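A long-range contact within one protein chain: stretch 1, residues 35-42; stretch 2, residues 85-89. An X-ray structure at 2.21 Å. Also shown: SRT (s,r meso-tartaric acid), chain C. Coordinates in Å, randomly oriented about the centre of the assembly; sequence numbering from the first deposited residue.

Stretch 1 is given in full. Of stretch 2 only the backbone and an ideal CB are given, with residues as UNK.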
# COMPACT_ATOMS: atom_id res chain seq x y z
N PHE A 35 18.28 5.96 4.14
CA PHE A 35 18.90 7.09 3.46
C PHE A 35 17.98 7.71 2.43
O PHE A 35 17.32 7.00 1.67
CB PHE A 35 20.25 6.70 2.84
CG PHE A 35 21.36 6.67 3.85
CD1 PHE A 35 22.07 7.84 4.17
CD2 PHE A 35 21.67 5.48 4.52
CE1 PHE A 35 23.10 7.84 5.13
CE2 PHE A 35 22.69 5.47 5.48
CZ PHE A 35 23.41 6.66 5.79
N PRO A 36 17.93 9.05 2.41
CA PRO A 36 17.27 9.74 1.30
C PRO A 36 18.28 9.86 0.15
O PRO A 36 19.44 9.45 0.30
CB PRO A 36 16.96 11.12 1.91
CG PRO A 36 18.11 11.36 2.85
CD PRO A 36 18.55 9.97 3.37
N VAL A 37 17.87 10.42 -0.99
CA VAL A 37 18.84 10.57 -2.11
C VAL A 37 19.92 11.61 -1.81
O VAL A 37 21.06 11.47 -2.24
CB VAL A 37 18.19 10.82 -3.50
CG1 VAL A 37 17.34 9.60 -3.90
CG2 VAL A 37 17.32 12.10 -3.52
N ASN A 38 19.56 12.64 -1.05
CA ASN A 38 20.52 13.67 -0.66
C ASN A 38 19.99 14.33 0.61
O ASN A 38 18.90 13.97 1.07
CB ASN A 38 20.67 14.69 -1.80
CG ASN A 38 19.34 15.21 -2.28
OD1 ASN A 38 18.48 15.65 -1.49
ND2 ASN A 38 19.13 15.14 -3.59
N ALA A 39 20.76 15.25 1.18
CA ALA A 39 20.32 15.99 2.37
C ALA A 39 19.74 17.37 2.03
O ALA A 39 19.23 18.06 2.89
CB ALA A 39 21.46 16.14 3.37
N ALA A 40 19.85 17.80 0.78
CA ALA A 40 19.10 18.98 0.31
C ALA A 40 18.68 18.75 -1.14
O ALA A 40 19.53 18.72 -2.05
CB ALA A 40 19.89 20.28 0.47
N ARG A 41 17.37 18.60 -1.29
CA ARG A 41 16.61 18.32 -2.50
C ARG A 41 16.88 19.11 -3.79
O ARG A 41 16.70 18.58 -4.90
CB ARG A 41 15.17 18.67 -2.16
CG ARG A 41 14.27 17.59 -2.18
CD ARG A 41 12.99 18.08 -1.56
NE ARG A 41 13.12 17.99 -0.12
CZ ARG A 41 12.13 17.65 0.72
NH1 ARG A 41 12.40 17.60 2.03
NH2 ARG A 41 10.91 17.34 0.26
N ALA A 42 17.14 20.40 -3.64
CA ALA A 42 17.38 21.29 -4.76
C ALA A 42 18.47 22.25 -4.36
O ALA A 42 18.75 22.42 -3.17
CB ALA A 42 16.13 22.05 -5.09
N UNK A 85 28.37 21.20 1.42
CA UNK A 85 27.67 20.60 2.54
C UNK A 85 26.19 20.90 2.36
O UNK A 85 25.82 22.05 2.14
CB UNK A 85 28.19 21.12 3.88
N UNK A 86 25.37 19.86 2.45
CA UNK A 86 23.93 19.96 2.32
C UNK A 86 23.30 19.38 3.58
O UNK A 86 23.79 18.38 4.11
CB UNK A 86 23.43 19.24 1.07
N UNK A 87 22.23 19.99 4.06
CA UNK A 87 21.61 19.55 5.31
C UNK A 87 20.13 19.86 5.43
O UNK A 87 19.60 20.78 4.81
CB UNK A 87 22.34 20.19 6.49
N UNK A 88 19.49 19.06 6.26
CA UNK A 88 18.08 19.22 6.57
C UNK A 88 17.88 18.77 8.01
O UNK A 88 18.71 18.05 8.57
CB UNK A 88 17.20 18.43 5.60
N UNK A 89 16.79 19.20 8.62
CA UNK A 89 16.53 18.91 10.02
C UNK A 89 15.27 18.07 10.10
O UNK A 89 14.36 18.25 9.29
CB UNK A 89 16.39 20.19 10.84
O1 SRT C . 28.25 6.30 4.07
O11 SRT C . 29.03 8.11 4.98
C1 SRT C . 28.24 7.13 5.01
C2 SRT C . 27.26 6.91 6.16
O2 SRT C . 27.03 8.10 6.93
C3 SRT C . 27.69 5.85 7.18
O3 SRT C . 28.72 5.01 6.65
C4 SRT C . 26.51 5.02 7.66
O4 SRT C . 25.88 4.28 6.86
O41 SRT C . 26.19 5.10 8.87

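Stretch 2 is an extended strand throughout, with phi/psi values in the beta region, and stretch 1 passes it as an irregular loop whose CA atoms come nearest to the strand at A39 and A40. Because side chains alternate along a strand, the two positions that point toward the loop, 86 and 88, carry most of the contact.

At position 85 (phi/psi -134/129) nothing of stretch 1 lies within 5.5 Å of the ideal CB. The loop therefore sets no preference, and any residue tolerant of an extended backbone would do. The deposited residue is A85, which makes no contact with stretch 1.

Position 86 points its CA-to-CB bond toward the loop. The ideal CB sits 3.7 Å from A40 CB and 4.2 Å from A39 C, so the first atom of the side chain already packs against stretch 1. A small residue such as alanine, serine, cysteine or threonine would suit this close approach; the carbonyl of A40 also offers an acceptor, too far for a short side chain to reach directly but within reach through a bridging water. The residue is S86, chi1 -56° (m). Its CB packs 3.8 Å from A40 CB, and its hydroxyl is tied to the loop through water 2, which accepts a hydrogen bond from S86 OG (2.9 Å) and donates one to A40 O (2.8 Å). The backbone takes part as well, with S86 O 3.3 Å from A39 CB.

Position 87 directs its CB away from the loop, and its nearest stretch 1 atom, A39 CB, is 5.2 Å from the ideal CB. The side chain is thus little constrained by stretch 1, and a branched or aromatic residue would be as acceptable as a polar one. It is L87, chi1 54° (p), whose contact with the loop is mainly through its backbone: L87 C lies 3.2 Å from A39 O.

Position 88 again points toward the loop, its ideal CB 3.4 Å from A39 O. Ahead of it, the N38 carbonyl and the N38 side-chain oxygen OD1 present acceptors, at a distance that calls for a long donor: arginine or lysine would suit best, glutamine less well, although the nearby guanidinium of R41 tempers the case for a positive charge. The residue is R88, which has the largest area covered by stretch 1. Its NH2 donates a hydrogen bond to N38 O (2.8 Å, 148°), and its NH1 adds a weak one to the same oxygen (3.2 Å). Water 1 extends the link, accepting from R88 NH1 (3.0 Å) and donating to N38 OD1 (2.7 Å). A39 C lies over one face of the guanidinium, while P36 CG meets its edge, 3.4 Å from R88 NH2. The like charges come within 4.0 Å, R41 NH1 to R88 NE.

At position 89 the ideal CB is again beyond 5.5 Å from stretch 1, leaving the choice open. F89, chi1 -61° (m), does not touch the loop.

Stretch 2, residues 85-89: ASLRF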
# COMPACT_ATOMS: atom_id res chain seq x y z
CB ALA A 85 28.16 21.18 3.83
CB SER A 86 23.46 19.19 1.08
OG SER A 86 24.12 19.66 -0.08
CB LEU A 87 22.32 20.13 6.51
CG LEU A 87 22.50 21.63 6.59
CD1 LEU A 87 22.34 22.07 8.03
CD2 LEU A 87 23.89 22.01 6.04
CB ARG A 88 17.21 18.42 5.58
CG ARG A 88 17.11 16.88 5.77
CD ARG A 88 15.84 16.27 5.04
NE ARG A 88 15.88 16.53 3.59
CZ ARG A 88 16.51 15.76 2.69
NH1 ARG A 88 16.52 16.11 1.40
NH2 ARG A 88 17.14 14.65 3.08
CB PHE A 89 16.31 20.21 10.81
CG PHE A 89 17.49 21.14 10.80
CD1 PHE A 89 18.48 21.03 11.77
CD2 PHE A 89 17.62 22.10 9.81
CE1 PHE A 89 19.58 21.88 11.76
CE2 PHE A 89 18.73 22.96 9.79
CZ PHE A 89 19.71 22.85 10.78
O HOH W 1 16.27 14.16 -0.86
O HOH W 2 22.09 19.83 -2.17
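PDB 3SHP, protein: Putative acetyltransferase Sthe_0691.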